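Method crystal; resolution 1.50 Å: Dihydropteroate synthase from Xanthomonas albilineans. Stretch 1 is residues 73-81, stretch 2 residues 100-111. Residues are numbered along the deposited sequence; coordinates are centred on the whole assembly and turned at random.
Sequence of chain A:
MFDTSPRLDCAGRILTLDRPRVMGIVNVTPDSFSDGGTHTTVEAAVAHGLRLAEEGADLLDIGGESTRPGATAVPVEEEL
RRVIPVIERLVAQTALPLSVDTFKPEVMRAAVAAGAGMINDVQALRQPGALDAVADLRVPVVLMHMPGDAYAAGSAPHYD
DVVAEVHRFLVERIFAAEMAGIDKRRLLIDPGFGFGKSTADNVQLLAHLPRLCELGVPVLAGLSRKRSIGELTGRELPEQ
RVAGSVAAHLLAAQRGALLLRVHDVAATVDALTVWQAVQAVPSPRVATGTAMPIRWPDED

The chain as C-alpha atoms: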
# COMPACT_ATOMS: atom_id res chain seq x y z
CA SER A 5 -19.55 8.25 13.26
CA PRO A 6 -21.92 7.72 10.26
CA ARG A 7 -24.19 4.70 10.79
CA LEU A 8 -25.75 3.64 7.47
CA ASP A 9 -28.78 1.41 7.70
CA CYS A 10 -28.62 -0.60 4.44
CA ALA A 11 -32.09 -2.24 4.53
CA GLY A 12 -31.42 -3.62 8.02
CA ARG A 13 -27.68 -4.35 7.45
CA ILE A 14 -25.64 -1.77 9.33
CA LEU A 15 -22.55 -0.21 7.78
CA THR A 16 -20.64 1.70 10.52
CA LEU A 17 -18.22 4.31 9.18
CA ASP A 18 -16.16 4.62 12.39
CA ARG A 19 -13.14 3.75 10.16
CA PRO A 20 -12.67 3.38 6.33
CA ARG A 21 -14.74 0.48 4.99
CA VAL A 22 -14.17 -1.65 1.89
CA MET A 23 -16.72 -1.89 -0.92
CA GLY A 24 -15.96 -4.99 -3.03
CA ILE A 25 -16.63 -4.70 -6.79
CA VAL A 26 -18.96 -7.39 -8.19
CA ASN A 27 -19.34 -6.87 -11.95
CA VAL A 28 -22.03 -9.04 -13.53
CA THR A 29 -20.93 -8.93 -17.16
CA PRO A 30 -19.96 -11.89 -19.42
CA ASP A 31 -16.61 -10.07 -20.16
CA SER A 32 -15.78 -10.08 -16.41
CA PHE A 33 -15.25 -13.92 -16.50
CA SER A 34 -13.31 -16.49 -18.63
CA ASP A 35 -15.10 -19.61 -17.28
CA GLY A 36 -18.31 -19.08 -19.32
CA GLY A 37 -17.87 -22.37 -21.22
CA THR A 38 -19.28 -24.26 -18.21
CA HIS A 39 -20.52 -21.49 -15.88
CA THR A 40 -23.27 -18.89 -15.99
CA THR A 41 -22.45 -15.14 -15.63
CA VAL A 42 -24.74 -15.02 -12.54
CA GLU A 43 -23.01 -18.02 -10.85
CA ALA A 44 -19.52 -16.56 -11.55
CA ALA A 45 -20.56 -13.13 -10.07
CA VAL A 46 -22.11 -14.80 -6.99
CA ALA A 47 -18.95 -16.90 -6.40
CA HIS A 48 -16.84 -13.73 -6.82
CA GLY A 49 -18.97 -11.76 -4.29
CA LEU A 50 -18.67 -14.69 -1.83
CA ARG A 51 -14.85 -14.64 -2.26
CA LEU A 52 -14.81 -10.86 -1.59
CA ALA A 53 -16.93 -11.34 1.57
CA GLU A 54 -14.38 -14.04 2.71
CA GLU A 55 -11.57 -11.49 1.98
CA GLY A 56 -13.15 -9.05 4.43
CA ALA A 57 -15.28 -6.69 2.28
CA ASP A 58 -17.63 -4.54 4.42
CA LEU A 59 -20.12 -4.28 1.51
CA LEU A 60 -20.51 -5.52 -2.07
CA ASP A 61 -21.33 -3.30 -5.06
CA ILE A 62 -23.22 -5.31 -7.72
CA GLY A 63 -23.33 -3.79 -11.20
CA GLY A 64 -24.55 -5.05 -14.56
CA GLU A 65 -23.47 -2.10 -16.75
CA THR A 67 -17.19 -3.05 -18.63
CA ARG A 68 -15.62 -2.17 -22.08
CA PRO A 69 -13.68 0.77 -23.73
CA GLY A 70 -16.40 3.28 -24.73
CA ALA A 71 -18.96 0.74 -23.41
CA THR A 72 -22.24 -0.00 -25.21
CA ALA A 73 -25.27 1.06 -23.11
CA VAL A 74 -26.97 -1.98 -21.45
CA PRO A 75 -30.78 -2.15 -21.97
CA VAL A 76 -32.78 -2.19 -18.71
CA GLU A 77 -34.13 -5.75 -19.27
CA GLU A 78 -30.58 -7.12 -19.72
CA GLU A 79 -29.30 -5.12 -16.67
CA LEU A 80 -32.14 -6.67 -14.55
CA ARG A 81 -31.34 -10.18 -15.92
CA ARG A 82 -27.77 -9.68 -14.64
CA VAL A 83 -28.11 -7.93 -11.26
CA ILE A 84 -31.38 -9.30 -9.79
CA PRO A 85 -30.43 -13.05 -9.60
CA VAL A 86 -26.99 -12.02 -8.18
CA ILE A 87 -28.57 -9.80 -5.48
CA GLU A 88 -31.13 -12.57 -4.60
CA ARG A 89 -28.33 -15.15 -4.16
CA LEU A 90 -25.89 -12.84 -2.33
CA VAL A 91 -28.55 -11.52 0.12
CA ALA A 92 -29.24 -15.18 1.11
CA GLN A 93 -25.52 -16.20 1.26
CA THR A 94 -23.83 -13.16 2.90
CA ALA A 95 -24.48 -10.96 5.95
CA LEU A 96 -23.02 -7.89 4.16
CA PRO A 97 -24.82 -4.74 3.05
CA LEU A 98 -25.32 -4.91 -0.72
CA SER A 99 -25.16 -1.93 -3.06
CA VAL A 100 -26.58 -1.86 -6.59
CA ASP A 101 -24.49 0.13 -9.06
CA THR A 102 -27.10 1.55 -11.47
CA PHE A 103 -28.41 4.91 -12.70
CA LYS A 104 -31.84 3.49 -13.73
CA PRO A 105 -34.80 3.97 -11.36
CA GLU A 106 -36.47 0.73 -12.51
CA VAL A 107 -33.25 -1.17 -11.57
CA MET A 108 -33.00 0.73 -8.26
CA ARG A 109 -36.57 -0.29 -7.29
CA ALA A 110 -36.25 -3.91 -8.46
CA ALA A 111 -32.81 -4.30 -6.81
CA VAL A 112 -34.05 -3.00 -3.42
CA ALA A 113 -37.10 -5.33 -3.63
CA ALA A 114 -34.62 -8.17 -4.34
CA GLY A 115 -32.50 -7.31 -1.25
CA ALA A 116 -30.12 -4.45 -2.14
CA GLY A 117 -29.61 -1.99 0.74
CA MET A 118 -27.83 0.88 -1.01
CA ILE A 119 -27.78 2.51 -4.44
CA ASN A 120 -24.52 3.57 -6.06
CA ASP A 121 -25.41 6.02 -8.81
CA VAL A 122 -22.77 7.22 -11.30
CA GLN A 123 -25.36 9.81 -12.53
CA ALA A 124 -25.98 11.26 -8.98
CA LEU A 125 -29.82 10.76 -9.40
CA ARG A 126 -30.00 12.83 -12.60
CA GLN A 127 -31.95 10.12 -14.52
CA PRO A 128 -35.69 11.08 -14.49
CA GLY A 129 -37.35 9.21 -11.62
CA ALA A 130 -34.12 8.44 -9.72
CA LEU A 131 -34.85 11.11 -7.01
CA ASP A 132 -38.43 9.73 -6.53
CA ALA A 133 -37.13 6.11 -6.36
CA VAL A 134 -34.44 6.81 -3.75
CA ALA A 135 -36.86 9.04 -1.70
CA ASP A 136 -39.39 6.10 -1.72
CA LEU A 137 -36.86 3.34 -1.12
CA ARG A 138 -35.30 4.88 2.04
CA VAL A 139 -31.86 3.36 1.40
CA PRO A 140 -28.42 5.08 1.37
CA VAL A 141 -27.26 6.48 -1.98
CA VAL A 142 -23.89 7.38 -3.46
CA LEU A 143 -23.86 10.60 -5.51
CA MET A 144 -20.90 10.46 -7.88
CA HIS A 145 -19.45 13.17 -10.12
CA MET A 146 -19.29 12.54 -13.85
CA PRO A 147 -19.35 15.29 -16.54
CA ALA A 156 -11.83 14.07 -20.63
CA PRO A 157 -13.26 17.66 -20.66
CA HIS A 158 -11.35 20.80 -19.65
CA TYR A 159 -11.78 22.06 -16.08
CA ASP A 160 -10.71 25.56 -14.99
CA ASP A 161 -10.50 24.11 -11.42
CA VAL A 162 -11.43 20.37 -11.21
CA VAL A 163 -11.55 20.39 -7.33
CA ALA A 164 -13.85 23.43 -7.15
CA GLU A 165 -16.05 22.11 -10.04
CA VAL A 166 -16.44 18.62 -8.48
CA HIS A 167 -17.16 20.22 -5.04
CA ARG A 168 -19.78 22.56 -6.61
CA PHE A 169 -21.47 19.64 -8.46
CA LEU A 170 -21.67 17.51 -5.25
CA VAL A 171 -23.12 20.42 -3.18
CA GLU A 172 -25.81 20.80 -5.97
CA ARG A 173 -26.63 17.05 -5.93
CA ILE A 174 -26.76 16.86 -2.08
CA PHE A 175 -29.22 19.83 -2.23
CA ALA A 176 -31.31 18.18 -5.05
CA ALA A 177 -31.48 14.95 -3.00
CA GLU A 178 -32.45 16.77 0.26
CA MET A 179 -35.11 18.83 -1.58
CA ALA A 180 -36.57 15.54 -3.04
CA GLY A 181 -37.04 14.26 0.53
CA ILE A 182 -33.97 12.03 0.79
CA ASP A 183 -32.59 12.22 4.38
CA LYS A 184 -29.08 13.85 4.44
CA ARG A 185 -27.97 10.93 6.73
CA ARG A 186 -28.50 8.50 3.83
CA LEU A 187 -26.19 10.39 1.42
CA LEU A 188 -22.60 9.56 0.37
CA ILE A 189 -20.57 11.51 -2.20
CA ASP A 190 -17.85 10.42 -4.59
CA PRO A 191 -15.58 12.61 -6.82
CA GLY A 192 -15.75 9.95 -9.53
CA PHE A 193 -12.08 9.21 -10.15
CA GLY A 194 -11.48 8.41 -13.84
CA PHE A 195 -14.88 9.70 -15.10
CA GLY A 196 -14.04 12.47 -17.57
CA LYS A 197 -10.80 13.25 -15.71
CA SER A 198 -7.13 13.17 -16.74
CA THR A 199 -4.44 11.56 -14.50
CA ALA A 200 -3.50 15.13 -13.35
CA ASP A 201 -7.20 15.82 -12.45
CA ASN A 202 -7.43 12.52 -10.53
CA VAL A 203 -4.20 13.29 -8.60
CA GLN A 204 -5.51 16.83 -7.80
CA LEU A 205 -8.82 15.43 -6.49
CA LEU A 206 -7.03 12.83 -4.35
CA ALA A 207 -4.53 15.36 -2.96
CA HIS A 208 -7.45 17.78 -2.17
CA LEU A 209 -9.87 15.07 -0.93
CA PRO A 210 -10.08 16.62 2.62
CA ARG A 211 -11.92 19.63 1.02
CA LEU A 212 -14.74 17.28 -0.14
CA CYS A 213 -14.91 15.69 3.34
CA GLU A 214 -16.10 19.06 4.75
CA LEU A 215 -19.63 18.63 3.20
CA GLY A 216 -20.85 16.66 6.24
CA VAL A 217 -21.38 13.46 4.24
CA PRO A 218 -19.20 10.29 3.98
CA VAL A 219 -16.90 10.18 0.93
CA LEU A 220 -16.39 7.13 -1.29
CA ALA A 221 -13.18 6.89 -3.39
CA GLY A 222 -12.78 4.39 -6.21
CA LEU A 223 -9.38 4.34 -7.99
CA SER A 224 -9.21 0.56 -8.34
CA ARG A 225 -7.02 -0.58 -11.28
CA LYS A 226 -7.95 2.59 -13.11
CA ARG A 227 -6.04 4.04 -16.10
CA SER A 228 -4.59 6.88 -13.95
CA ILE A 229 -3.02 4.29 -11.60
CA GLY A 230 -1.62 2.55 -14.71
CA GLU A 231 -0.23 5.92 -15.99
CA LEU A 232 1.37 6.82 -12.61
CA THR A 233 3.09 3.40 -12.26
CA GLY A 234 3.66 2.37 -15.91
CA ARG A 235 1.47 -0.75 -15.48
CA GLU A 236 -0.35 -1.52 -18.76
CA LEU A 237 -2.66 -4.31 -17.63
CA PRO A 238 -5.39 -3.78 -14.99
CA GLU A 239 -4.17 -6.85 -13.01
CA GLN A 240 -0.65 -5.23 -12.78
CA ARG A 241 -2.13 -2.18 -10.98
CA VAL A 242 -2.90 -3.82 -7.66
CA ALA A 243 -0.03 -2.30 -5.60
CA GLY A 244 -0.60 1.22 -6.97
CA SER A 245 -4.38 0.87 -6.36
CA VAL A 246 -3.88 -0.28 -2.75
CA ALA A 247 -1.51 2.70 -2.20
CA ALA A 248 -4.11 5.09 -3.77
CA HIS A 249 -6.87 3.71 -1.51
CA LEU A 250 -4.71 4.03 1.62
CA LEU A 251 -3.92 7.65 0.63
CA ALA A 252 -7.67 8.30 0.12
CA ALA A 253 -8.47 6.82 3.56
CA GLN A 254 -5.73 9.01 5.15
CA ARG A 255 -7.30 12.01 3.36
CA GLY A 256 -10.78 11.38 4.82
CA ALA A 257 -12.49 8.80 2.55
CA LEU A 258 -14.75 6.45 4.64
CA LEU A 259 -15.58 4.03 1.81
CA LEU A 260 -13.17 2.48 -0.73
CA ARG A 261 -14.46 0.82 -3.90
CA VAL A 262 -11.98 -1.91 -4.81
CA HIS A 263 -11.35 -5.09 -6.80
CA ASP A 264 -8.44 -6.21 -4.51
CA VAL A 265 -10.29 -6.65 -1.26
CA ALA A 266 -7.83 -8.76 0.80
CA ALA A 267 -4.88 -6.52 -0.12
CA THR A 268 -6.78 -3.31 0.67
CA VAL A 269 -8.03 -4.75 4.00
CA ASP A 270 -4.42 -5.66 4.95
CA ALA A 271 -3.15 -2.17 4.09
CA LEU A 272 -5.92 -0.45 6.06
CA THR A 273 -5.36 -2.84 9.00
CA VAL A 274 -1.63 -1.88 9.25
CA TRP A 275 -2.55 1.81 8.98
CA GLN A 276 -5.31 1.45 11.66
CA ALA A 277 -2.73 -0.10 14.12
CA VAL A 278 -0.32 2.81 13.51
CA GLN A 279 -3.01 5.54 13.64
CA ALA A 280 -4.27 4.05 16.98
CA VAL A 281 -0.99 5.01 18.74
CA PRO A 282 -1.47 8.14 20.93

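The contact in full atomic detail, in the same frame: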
# COMPACT_ATOMS: atom_id res chain seq x y z
N ALA A 73 -24.22 0.94 -24.12
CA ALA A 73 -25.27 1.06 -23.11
C ALA A 73 -26.01 -0.29 -22.96
O ALA A 73 -26.27 -0.96 -23.96
CB ALA A 73 -26.25 2.15 -23.50
N VAL A 74 -26.28 -0.71 -21.72
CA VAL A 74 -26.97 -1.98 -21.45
C VAL A 74 -28.46 -1.72 -21.31
O VAL A 74 -28.85 -0.90 -20.46
CB VAL A 74 -26.37 -2.72 -20.21
CG1 VAL A 74 -27.16 -3.99 -19.87
CG2 VAL A 74 -24.90 -3.07 -20.46
N PRO A 75 -29.33 -2.38 -22.11
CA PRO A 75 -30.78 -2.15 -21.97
C PRO A 75 -31.25 -2.62 -20.61
O PRO A 75 -30.69 -3.58 -20.08
CB PRO A 75 -31.40 -3.01 -23.09
CG PRO A 75 -30.28 -3.27 -24.03
CD PRO A 75 -29.06 -3.37 -23.18
N VAL A 76 -32.25 -1.90 -20.03
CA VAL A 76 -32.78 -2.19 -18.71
C VAL A 76 -33.10 -3.68 -18.49
O VAL A 76 -32.75 -4.21 -17.46
CB VAL A 76 -33.96 -1.24 -18.33
CG1 VAL A 76 -35.15 -1.33 -19.29
CG2 VAL A 76 -34.39 -1.45 -16.89
N GLU A 77 -33.76 -4.35 -19.46
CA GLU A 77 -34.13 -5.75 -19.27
C GLU A 77 -32.91 -6.64 -19.08
O GLU A 77 -32.92 -7.53 -18.23
CB GLU A 77 -34.93 -6.24 -20.50
CG GLU A 77 -35.68 -7.52 -20.27
CD GLU A 77 -36.27 -8.01 -21.58
OE1 GLU A 77 -37.49 -7.82 -21.77
OE2 GLU A 77 -35.51 -8.53 -22.42
N GLU A 78 -31.83 -6.37 -19.85
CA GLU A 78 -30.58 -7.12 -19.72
C GLU A 78 -29.89 -6.80 -18.36
O GLU A 78 -29.35 -7.69 -17.72
CB GLU A 78 -29.63 -6.79 -20.90
CG GLU A 78 -28.31 -7.57 -20.89
CD GLU A 78 -28.39 -9.09 -20.78
OE1 GLU A 78 -29.37 -9.69 -21.28
OE2 GLU A 78 -27.46 -9.68 -20.19
N GLU A 79 -29.91 -5.52 -17.94
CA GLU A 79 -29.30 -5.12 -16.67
C GLU A 79 -30.03 -5.85 -15.51
O GLU A 79 -29.36 -6.37 -14.62
CB GLU A 79 -29.40 -3.60 -16.50
CG GLU A 79 -28.59 -3.09 -15.31
CD GLU A 79 -28.62 -1.58 -15.17
OE1 GLU A 79 -29.31 -0.94 -16.00
OE2 GLU A 79 -27.99 -1.05 -14.23
N LEU A 80 -31.39 -5.95 -15.59
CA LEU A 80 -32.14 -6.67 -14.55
C LEU A 80 -31.80 -8.15 -14.55
O LEU A 80 -31.65 -8.75 -13.48
CB LEU A 80 -33.66 -6.49 -14.78
CG LEU A 80 -34.21 -5.09 -14.51
CD1 LEU A 80 -35.66 -4.96 -15.07
CD2 LEU A 80 -34.17 -4.77 -13.01
N ARG A 81 -31.68 -8.75 -15.75
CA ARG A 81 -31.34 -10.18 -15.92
C ARG A 81 -29.99 -10.49 -15.27
O ARG A 81 -29.78 -11.58 -14.78
CB ARG A 81 -31.30 -10.49 -17.43
CG ARG A 81 -31.29 -11.93 -17.87
CD ARG A 81 -31.48 -11.95 -19.39
NE ARG A 81 -32.87 -11.65 -19.70
CZ ARG A 81 -33.31 -10.72 -20.54
NH1 ARG A 81 -32.46 -10.01 -21.27
NH2 ARG A 81 -34.61 -10.56 -20.72
N VAL A 100 -26.33 -1.64 -5.17
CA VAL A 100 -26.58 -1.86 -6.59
C VAL A 100 -26.01 -0.66 -7.33
O VAL A 100 -26.36 0.51 -7.03
CB VAL A 100 -28.08 -2.15 -6.92
CG1 VAL A 100 -29.02 -1.01 -6.47
CG2 VAL A 100 -28.25 -2.48 -8.42
N ASP A 101 -25.13 -0.92 -8.27
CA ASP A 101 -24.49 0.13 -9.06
C ASP A 101 -25.30 0.31 -10.36
O ASP A 101 -25.16 -0.47 -11.32
CB ASP A 101 -23.05 -0.32 -9.35
CG ASP A 101 -22.18 0.57 -10.18
OD1 ASP A 101 -22.69 1.55 -10.73
OD2 ASP A 101 -20.97 0.27 -10.29
N THR A 102 -26.22 1.28 -10.33
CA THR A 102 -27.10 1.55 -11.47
C THR A 102 -27.50 3.01 -11.46
O THR A 102 -27.51 3.63 -10.39
CB THR A 102 -28.34 0.65 -11.40
OG1 THR A 102 -29.12 0.83 -12.61
CG2 THR A 102 -29.23 0.93 -10.16
N PHE A 103 -27.86 3.56 -12.63
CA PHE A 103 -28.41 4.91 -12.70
C PHE A 103 -29.90 4.85 -13.08
O PHE A 103 -30.53 5.90 -13.21
CB PHE A 103 -27.64 5.81 -13.70
CG PHE A 103 -27.50 5.29 -15.10
CD1 PHE A 103 -28.52 5.47 -16.04
CD2 PHE A 103 -26.34 4.66 -15.50
CE1 PHE A 103 -28.39 4.97 -17.34
CE2 PHE A 103 -26.20 4.18 -16.82
CZ PHE A 103 -27.22 4.34 -17.72
N LYS A 104 -30.45 3.64 -13.27
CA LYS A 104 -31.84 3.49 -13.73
C LYS A 104 -32.81 3.27 -12.61
O LYS A 104 -32.66 2.29 -11.87
CB LYS A 104 -31.92 2.35 -14.76
CG LYS A 104 -31.05 2.58 -15.99
CD LYS A 104 -31.27 1.45 -17.01
CE LYS A 104 -30.39 1.56 -18.23
NZ LYS A 104 -29.07 0.93 -17.98
N PRO A 105 -33.84 4.14 -12.47
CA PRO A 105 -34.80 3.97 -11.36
C PRO A 105 -35.49 2.64 -11.31
O PRO A 105 -35.75 2.15 -10.23
CB PRO A 105 -35.81 5.10 -11.55
CG PRO A 105 -35.55 5.65 -12.91
CD PRO A 105 -34.13 5.35 -13.25
N GLU A 106 -35.79 2.03 -12.48
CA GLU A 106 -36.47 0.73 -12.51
C GLU A 106 -35.55 -0.31 -11.89
O GLU A 106 -36.03 -1.20 -11.19
CB GLU A 106 -36.80 0.31 -13.97
CG GLU A 106 -37.60 1.31 -14.78
CD GLU A 106 -36.85 2.38 -15.58
OE1 GLU A 106 -35.71 2.74 -15.21
OE2 GLU A 106 -37.44 2.87 -16.57
N VAL A 107 -34.21 -0.21 -12.14
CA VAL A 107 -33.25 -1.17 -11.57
C VAL A 107 -33.11 -0.89 -10.09
O VAL A 107 -33.06 -1.83 -9.30
CB VAL A 107 -31.88 -1.13 -12.31
CG1 VAL A 107 -30.92 -2.18 -11.72
CG2 VAL A 107 -32.08 -1.37 -13.81
N MET A 108 -33.09 0.39 -9.69
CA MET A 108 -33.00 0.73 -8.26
C MET A 108 -34.15 0.10 -7.48
O MET A 108 -33.92 -0.54 -6.46
CB MET A 108 -33.03 2.25 -8.06
CG MET A 108 -31.89 2.97 -8.73
SD MET A 108 -32.05 4.75 -8.43
CE MET A 108 -30.81 5.37 -9.51
N ARG A 109 -35.41 0.27 -7.98
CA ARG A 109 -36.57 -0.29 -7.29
C ARG A 109 -36.55 -1.80 -7.24
O ARG A 109 -36.79 -2.40 -6.19
CB ARG A 109 -37.86 0.20 -7.95
CG ARG A 109 -38.07 1.70 -7.81
CD ARG A 109 -39.42 2.08 -8.38
NE ARG A 109 -39.68 3.52 -8.27
CZ ARG A 109 -40.28 4.09 -7.23
NH1 ARG A 109 -40.61 3.37 -6.16
NH2 ARG A 109 -40.51 5.38 -7.23
N ALA A 110 -36.28 -2.44 -8.39
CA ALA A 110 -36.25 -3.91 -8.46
C ALA A 110 -35.12 -4.49 -7.60
O ALA A 110 -35.31 -5.50 -6.92
CB ALA A 110 -36.10 -4.37 -9.91
N ALA A 111 -33.95 -3.82 -7.59
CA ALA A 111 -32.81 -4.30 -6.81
C ALA A 111 -33.08 -4.22 -5.32
O ALA A 111 -32.79 -5.19 -4.62
CB ALA A 111 -31.57 -3.51 -7.17
O HOH W 1 -26.44 -2.50 -12.56
O HOH W 2 -27.12 1.44 -14.81

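The contact is organised around the carboxylate of E79, which is buried and points its CA-to-CB bond toward the second stretch. With chi1 and chi2 both t (-171° and 177°), the side chain is extended and delivers its two oxygens to different partners. E79 OE1 lies 2.7 Å from K104 NZ, a salt bridge that is also a hydrogen bond donated by the lysine. E79 OE2 accepts a hydrogen bond from T102 OG1, also at 2.7 Å. A buried carboxylate needs its charge compensated, and here a cation and a hydroxyl supply that at short range.

K104 reaches this site from the N-cap position of helix 105-111. Its chi1 is m, chi2 and chi3 are t (-176° and -177°), and chi4 turns to 86° (p), which brings the ammonium group to two acceptors: besides the carboxylate, K104 NZ donates to the backbone carbonyl V74 O at 3.1 Å. The lysine thus ties the loop preceding helix 76-81 to the same point as the helix itself. T102 OG1 has a second role, accepting a hydrogen bond from K104 N at 3.2 Å with an angle of 168°, so the hydroxyl that donates to E79 also braces the backbone of the lysine.

Two waters complete the surroundings of E79 OE2, each donating to it at 2.7 Å. Water 1 also donates to D101 O at 2.7 Å and so bridges the carboxylate to the end of strand 100-101, where the direct separation of E79 OE2 and D101 O is 4.1 Å. Water 2 accepts from F103 N at 3.1 Å, linking the carboxylate to the loop backbone.

Beyond this polar centre the contact is apolar. The axes of helices 76-81 and 105-111 run nearly parallel, at 25°, and approach to 10.1 Å; L80 and V107 are in register, their CA atoms 6.4 Å apart. V107, buried and with chi1 t (-178°), turns its CB toward the first stretch: V107 CG2 lies 3.9 Å from V76 CG2, 4.1 Å from L80 CD2 and 3.6 Å from E79 OE1. L80 starts sideways, but its end comes nearer, and L80 CD2 packs 3.7 Å from A110 CB, where a methyl group is enough to make the contact. V76 also lines the aliphatic part of the lysine, with V76 CB 4.0 Å from K104 CD. Together the stretches bury 387 Å², a modest area, with E79 contributing the largest share of any residue, 80 Å².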